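Local coordinates for TSSL (Francisella novicida, PDB 4ACK), which probably serves as a structural component of the type VI secretion system, the protein-export machinery linked to virulence in this bacterium, at residues N28-I42 against S82-Y94. Sequence-based numbering, arbitrary orientation.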
loop_
_atom_site.group_PDB
_atom_site.type_symbol
_atom_site.label_atom_id
_atom_site.label_comp_id
_atom_site.label_asym_id
_atom_site.label_seq_id
_atom_site.Cartn_x
_atom_site.Cartn_y
_atom_site.Cartn_z
ATOM N N ASN A 28 -17.103 13.513 -5.754
ATOM C CA ASN A 28 -15.826 13.633 -6.481
ATOM C C ASN A 28 -14.981 14.893 -6.223
ATOM O O ASN A 28 -13.924 15.085 -6.854
ATOM C CB ASN A 28 -16.068 13.541 -7.989
ATOM C CG ASN A 28 -15.991 12.127 -8.515
ATOM O OD1 ASN A 28 -16.751 11.249 -8.101
ATOM N ND2 ASN A 28 -15.099 11.909 -9.471
ATOM N N GLU A 29 -15.441 15.778 -5.347
ATOM C CA GLU A 29 -14.607 16.910 -5.004
ATOM C C GLU A 29 -13.925 16.607 -3.665
ATOM O O GLU A 29 -12.797 17.056 -3.422
ATOM C CB GLU A 29 -15.401 18.224 -4.989
ATOM C CG GLU A 29 -14.616 19.443 -4.482
ATOM C CD GLU A 29 -14.037 20.317 -5.587
ATOM O OE1 GLU A 29 -13.497 19.783 -6.585
ATOM O OE2 GLU A 29 -14.104 21.555 -5.432
ATOM N N LYS A 30 -14.605 15.839 -2.817
ATOM C CA LYS A 30 -14.018 15.341 -1.596
ATOM C C LYS A 30 -12.873 14.352 -1.948
ATOM O O LYS A 30 -11.688 14.674 -1.756
ATOM C CB LYS A 30 -15.101 14.697 -0.725
ATOM C CG LYS A 30 -16.210 15.691 -0.287
ATOM C CD LYS A 30 -17.459 14.994 0.176
ATOM C CE LYS A 30 -17.907 15.538 1.520
ATOM N NZ LYS A 30 -18.742 14.505 2.236
ATOM N N ILE A 31 -13.228 13.185 -2.506
ATOM C CA ILE A 31 -12.254 12.249 -3.088
ATOM C C ILE A 31 -11.008 12.921 -3.686
ATOM O O ILE A 31 -9.898 12.496 -3.394
ATOM C CB ILE A 31 -12.897 11.273 -4.121
ATOM C CG1 ILE A 31 -13.225 9.920 -3.478
ATOM C CG2 ILE A 31 -11.959 11.039 -5.319
ATOM C CD1 ILE A 31 -14.247 9.951 -2.380
ATOM N N SER A 32 -11.191 13.966 -4.495
ATOM C CA SER A 32 -10.072 14.654 -5.161
ATOM C C SER A 32 -9.148 15.382 -4.171
ATOM O O SER A 32 -7.915 15.452 -4.362
ATOM C CB SER A 32 -10.583 15.624 -6.210
ATOM O OG SER A 32 -9.609 16.612 -6.523
ATOM N N TYR A 33 -9.740 15.896 -3.095
ATOM C CA TYR A 33 -8.969 16.622 -2.109
ATOM C C TYR A 33 -8.145 15.640 -1.278
ATOM O O TYR A 33 -6.992 15.905 -1.007
ATOM C CB TYR A 33 -9.855 17.501 -1.233
ATOM C CG TYR A 33 -9.300 17.734 0.152
ATOM C CD1 TYR A 33 -8.433 18.796 0.396
ATOM C CD2 TYR A 33 -9.654 16.896 1.222
ATOM C CE1 TYR A 33 -7.911 19.020 1.668
ATOM C CE2 TYR A 33 -9.136 17.113 2.498
ATOM C CZ TYR A 33 -8.272 18.192 2.698
ATOM O OH TYR A 33 -7.741 18.445 3.922
ATOM N N HIS A 34 -8.739 14.521 -0.900
ATOM C CA HIS A 34 -8.064 13.504 -0.132
ATOM C C HIS A 34 -6.963 12.736 -0.887
ATOM O O HIS A 34 -5.900 12.453 -0.350
ATOM C CB HIS A 34 -9.090 12.534 0.340
ATOM C CG HIS A 34 -9.824 13.000 1.551
ATOM N ND1 HIS A 34 -11.188 13.247 1.553
ATOM C CD2 HIS A 34 -9.389 13.228 2.816
ATOM C CE1 HIS A 34 -11.553 13.607 2.774
ATOM N NE2 HIS A 34 -10.484 13.608 3.558
ATOM N N ARG A 35 -7.252 12.396 -2.129
ATOM C CA ARG A 35 -6.254 11.951 -3.059
ATOM C C ARG A 35 -5.071 12.919 -3.132
ATOM O O ARG A 35 -3.916 12.459 -3.122
ATOM C CB ARG A 35 -6.901 11.754 -4.428
ATOM C CG ARG A 35 -5.988 11.367 -5.552
ATOM C CD ARG A 35 -6.693 11.415 -6.903
ATOM N NE ARG A 35 -5.704 11.153 -7.933
ATOM C CZ ARG A 35 -5.301 9.944 -8.273
ATOM N NH1 ARG A 35 -5.856 8.891 -7.686
ATOM N NH2 ARG A 35 -4.360 9.795 -9.198
ATOM N N ASN A 36 -5.339 14.230 -3.222
ATOM C CA ASN A 36 -4.281 15.276 -3.220
ATOM C C ASN A 36 -3.410 15.253 -1.953
ATOM O O ASN A 36 -2.182 15.429 -2.024
ATOM C CB ASN A 36 -4.889 16.678 -3.403
ATOM C CG ASN A 36 -3.831 17.794 -3.560
ATOM O OD1 ASN A 36 -3.056 17.803 -4.509
ATOM N ND2 ASN A 36 -3.844 18.762 -2.636
ATOM N N ASN A 37 -4.052 15.048 -0.807
ATOM C CA ASN A 37 -3.366 14.889 0.447
ATOM C C ASN A 37 -2.456 13.652 0.423
ATOM O O ASN A 37 -1.273 13.735 0.739
ATOM C CB ASN A 37 -4.350 14.724 1.583
ATOM C CG ASN A 37 -4.568 16.024 2.349
ATOM O OD1 ASN A 37 -4.788 17.105 1.756
ATOM N ND2 ASN A 37 -4.523 15.926 3.680
ATOM N N ILE A 38 -3.035 12.521 0.011
ATOM C CA ILE A 38 -2.284 11.295 -0.183
ATOM C C ILE A 38 -1.028 11.529 -1.035
ATOM O O ILE A 38 0.063 11.184 -0.622
ATOM C CB ILE A 38 -3.187 10.152 -0.669
ATOM C CG1 ILE A 38 -3.933 9.581 0.580
ATOM C CG2 ILE A 38 -2.330 9.079 -1.404
ATOM C CD1 ILE A 38 -5.119 8.661 0.295
ATOM N N ARG A 39 -1.169 12.216 -2.158
ATOM C CA ARG A 39 -0.029 12.474 -3.005
ATOM C C ARG A 39 1.061 13.375 -2.392
ATOM O O ARG A 39 2.271 13.167 -2.645
ATOM C CB ARG A 39 -0.463 12.994 -4.358
ATOM C CG ARG A 39 -1.232 11.912 -5.125
ATOM C CD ARG A 39 -1.938 12.483 -6.320
ATOM N NE ARG A 39 -1.005 12.759 -7.398
ATOM C CZ ARG A 39 -0.670 13.978 -7.784
ATOM N NH1 ARG A 39 -1.205 15.028 -7.178
ATOM N NH2 ARG A 39 0.205 14.139 -8.763
ATOM N N LYS A 40 0.627 14.344 -1.583
ATOM C CA LYS A 40 1.525 15.134 -0.754
ATOM C C LYS A 40 2.250 14.249 0.270
ATOM O O LYS A 40 3.465 14.358 0.419
ATOM C CB LYS A 40 0.782 16.285 -0.079
ATOM C CG LYS A 40 0.470 17.413 -1.039
ATOM C CD LYS A 40 -0.513 18.386 -0.426
ATOM C CE LYS A 40 0.059 18.959 0.855
ATOM N NZ LYS A 40 -1.030 19.404 1.762
ATOM N N SER A 41 1.519 13.408 0.979
ATOM C CA SER A 41 2.114 12.445 1.886
ATOM C C SER A 41 3.129 11.463 1.207
ATOM O O SER A 41 4.158 11.143 1.780
ATOM C CB SER A 41 1.014 11.660 2.563
ATOM O OG SER A 41 0.458 12.454 3.573
ATOM N N ILE A 42 2.836 11.045 -0.016
ATOM C CA ILE A 42 3.734 10.184 -0.768
ATOM C C ILE A 42 5.028 10.908 -1.105
ATOM O O ILE A 42 6.107 10.331 -0.912
ATOM C CB ILE A 42 3.087 9.580 -2.047
ATOM C CG1 ILE A 42 1.866 8.720 -1.691
ATOM C CG2 ILE A 42 4.117 8.774 -2.922
ATOM C CD1 ILE A 42 2.144 7.591 -0.745
ATOM N N SER A 82 -22.870 6.559 -5.943
ATOM C CA SER A 82 -22.283 7.577 -6.826
ATOM C C SER A 82 -21.146 7.100 -7.763
ATOM O O SER A 82 -20.598 5.999 -7.637
ATOM C CB SER A 82 -21.907 8.872 -6.060
ATOM O OG SER A 82 -21.052 8.652 -4.952
ATOM N N ASN A 83 -20.843 7.950 -8.736
ATOM C CA ASN A 83 -19.784 7.706 -9.698
ATOM C C ASN A 83 -18.442 8.103 -9.089
ATOM O O ASN A 83 -18.243 9.267 -8.714
ATOM C CB ASN A 83 -20.053 8.523 -10.964
ATOM C CG ASN A 83 -19.012 8.311 -12.021
ATOM O OD1 ASN A 83 -18.556 7.188 -12.236
ATOM N ND2 ASN A 83 -18.628 9.387 -12.699
ATOM N N ILE A 84 -17.545 7.132 -8.934
ATOM C CA ILE A 84 -16.226 7.408 -8.338
ATOM C C ILE A 84 -15.182 7.414 -9.449
ATOM O O ILE A 84 -15.175 6.561 -10.343
ATOM C CB ILE A 84 -15.833 6.411 -7.176
ATOM C CG1 ILE A 84 -16.926 6.318 -6.085
ATOM C CG2 ILE A 84 -14.441 6.752 -6.588
ATOM C CD1 ILE A 84 -16.836 7.347 -4.962
ATOM N N SER A 85 -14.325 8.415 -9.394
ATOM C CA SER A 85 -13.309 8.609 -10.386
ATOM C C SER A 85 -11.975 8.481 -9.626
ATOM O O SER A 85 -11.808 9.082 -8.531
ATOM C CB SER A 85 -13.499 9.991 -11.006
ATOM O OG SER A 85 -12.785 10.120 -12.209
ATOM N N TRP A 86 -11.055 7.673 -10.163
ATOM C CA TRP A 86 -9.793 7.316 -9.474
ATOM C C TRP A 86 -8.771 6.804 -10.422
ATOM O O TRP A 86 -8.825 5.640 -10.827
ATOM C CB TRP A 86 -10.002 6.212 -8.442
ATOM C CG TRP A 86 -8.802 6.009 -7.557
ATOM C CD1 TRP A 86 -7.874 4.985 -7.613
ATOM C CD2 TRP A 86 -8.396 6.857 -6.480
ATOM N NE1 TRP A 86 -6.921 5.144 -6.617
ATOM C CE2 TRP A 86 -7.215 6.279 -5.906
ATOM C CE3 TRP A 86 -8.913 8.047 -5.933
ATOM C CZ2 TRP A 86 -6.544 6.857 -4.822
ATOM C CZ3 TRP A 86 -8.238 8.627 -4.832
ATOM C CH2 TRP A 86 -7.063 8.013 -4.288
ATOM N N SER A 87 -7.852 7.670 -10.804
ATOM C CA SER A 87 -6.697 7.226 -11.551
ATOM C C SER A 87 -5.666 6.530 -10.580
ATOM O O SER A 87 -5.390 7.028 -9.472
ATOM C CB SER A 87 -6.106 8.418 -12.276
ATOM O OG SER A 87 -5.426 7.955 -13.436
ATOM N N LEU A 88 -5.150 5.371 -10.978
ATOM C CA LEU A 88 -4.296 4.566 -10.129
ATOM C C LEU A 88 -2.998 5.306 -9.673
ATOM O O LEU A 88 -2.195 5.794 -10.463
ATOM C CB LEU A 88 -3.966 3.223 -10.824
ATOM C CG LEU A 88 -5.079 2.219 -11.193
ATOM C CD1 LEU A 88 -4.499 0.864 -11.715
ATOM C CD2 LEU A 88 -6.024 1.936 -10.047
ATOM N N LEU A 89 -2.809 5.376 -8.373
ATOM C CA LEU A 89 -1.562 5.900 -7.817
ATOM C C LEU A 89 -0.358 5.016 -8.176
ATOM O O LEU A 89 0.739 5.499 -8.492
ATOM C CB LEU A 89 -1.713 5.949 -6.317
ATOM C CG LEU A 89 -2.695 7.038 -5.875
ATOM C CD1 LEU A 89 -2.856 6.994 -4.385
ATOM C CD2 LEU A 89 -2.151 8.370 -6.303
ATOM N N GLN A 90 -0.566 3.711 -8.153
ATOM C CA GLN A 90 0.563 2.813 -8.365
ATOM C C GLN A 90 1.107 3.051 -9.797
ATOM O O GLN A 90 2.314 2.887 -10.066
ATOM C CB GLN A 90 0.160 1.347 -8.104
ATOM C CG GLN A 90 -0.625 0.726 -9.247
ATOM C CD GLN A 90 -1.246 -0.560 -8.840
ATOM O OE1 GLN A 90 -0.839 -1.622 -9.313
ATOM N NE2 GLN A 90 -2.219 -0.493 -7.906
ATOM N N LEU A 91 0.204 3.450 -10.696
ATOM C CA LEU A 91 0.569 3.735 -12.082
ATOM C C LEU A 91 1.279 5.106 -12.250
ATOM O O LEU A 91 2.274 5.215 -12.966
ATOM C CB LEU A 91 -0.673 3.670 -12.982
ATOM C CG LEU A 91 -0.491 3.709 -14.502
ATOM C CD1 LEU A 91 0.530 2.694 -15.047
ATOM C CD2 LEU A 91 -1.860 3.477 -15.183
ATOM N N GLU A 92 0.739 6.153 -11.613
ATOM C CA GLU A 92 1.351 7.490 -11.643
ATOM C C GLU A 92 2.809 7.447 -11.116
ATOM O O GLU A 92 3.698 8.074 -11.674
ATOM C CB GLU A 92 0.515 8.418 -10.772
ATOM C CG GLU A 92 0.706 9.877 -11.039
ATOM C CD GLU A 92 0.066 10.744 -9.966
ATOM O OE1 GLU A 92 -1.141 10.548 -9.670
ATOM O OE2 GLU A 92 0.783 11.633 -9.424
ATOM N N TYR A 93 3.041 6.685 -10.057
ATOM C CA TYR A 93 4.308 6.708 -9.338
ATOM C C TYR A 93 5.356 5.691 -9.767
ATOM O O TYR A 93 6.552 5.948 -9.592
ATOM C CB TYR A 93 4.041 6.536 -7.859
ATOM C CG TYR A 93 3.553 7.806 -7.265
ATOM C CD1 TYR A 93 4.444 8.850 -6.979
ATOM C CD2 TYR A 93 2.201 8.005 -7.032
ATOM C CE1 TYR A 93 3.988 10.044 -6.445
ATOM C CE2 TYR A 93 1.743 9.195 -6.491
ATOM C CZ TYR A 93 2.634 10.206 -6.212
ATOM O OH TYR A 93 2.168 11.380 -5.675
ATOM N N TYR A 94 4.896 4.550 -10.307
ATOM C CA TYR A 94 5.745 3.395 -10.505
ATOM C C TYR A 94 5.512 2.713 -11.847
ATOM O O TYR A 94 6.060 1.648 -12.145
ATOM C CB TYR A 94 5.577 2.420 -9.339
ATOM C CG TYR A 94 6.365 2.893 -8.151
ATOM C CD1 TYR A 94 7.777 3.009 -8.215
ATOM C CD2 TYR A 94 5.714 3.303 -6.992
ATOM C CE1 TYR A 94 8.514 3.493 -7.126
ATOM C CE2 TYR A 94 6.419 3.778 -5.908
ATOM C CZ TYR A 94 7.819 3.869 -5.970
ATOM O OH TYR A 94 8.490 4.351 -4.870
#
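Arg35 lies across Trp86 at the centre of this contact, where an extended connection and the short helix 89-94 run along helix 30-52 of the all-helical DotU cytoplasmic domain. The cation-pi pair is nearly centred: Arg35 CZ stands 4.5 Å from the centroid of the six-membered ring of Trp86, almost on its normal. The guanidinium is upright, its plane 88° from the indole, with NH1 pointing down onto the face. Arg35 CB and CG pass just outside the CZ3-CH2 edge of Trp86, CB 3.4 Å from CZ3, and the extended chain, CG anti to the backbone N (chi1 176°), then carries NH1 over the ring centre. Asp70 of helix 55-79 takes the indole NE1 and also the backbone N of Leu89, tying the tryptophan and the start of the short helix to one carboxylate.

Apolar side chains fill the seam between the two helices. Ile38 CG2 meets Leu89 CD1 at 3.7 Å, while Leu89 CD2 covers the Arg35 guanidinium face opposite Ser87 N. Farther along, Ile42 CG2 makes a CH-pi contact over the Tyr93 ring, toward its rim. Ile38 and Ile42 also touch helix 4-20, joining this layer to the bundle.

Polar bonds fix the arginine tips. Arg35 NH1 donates to Ser87 O at 2.6 Å, in the carbonyl plane, and NH2 adds a weaker bond to the same oxygen. Glu92 then bridges Arg35 and Arg39, on successive turns of helix 30-52, its OE1 forming a longer salt bridge to Arg35 NH2 at 3.3 Å. Sharing the carboxylate between two guanidiniums probably favours its ionised form. Arg39, its chain bent at chi3 (75°), grips Glu92 side-on: NE at 2.9 Å and NH2 at 2.7 Å both reach OE2, which lies in the guanidinium plane.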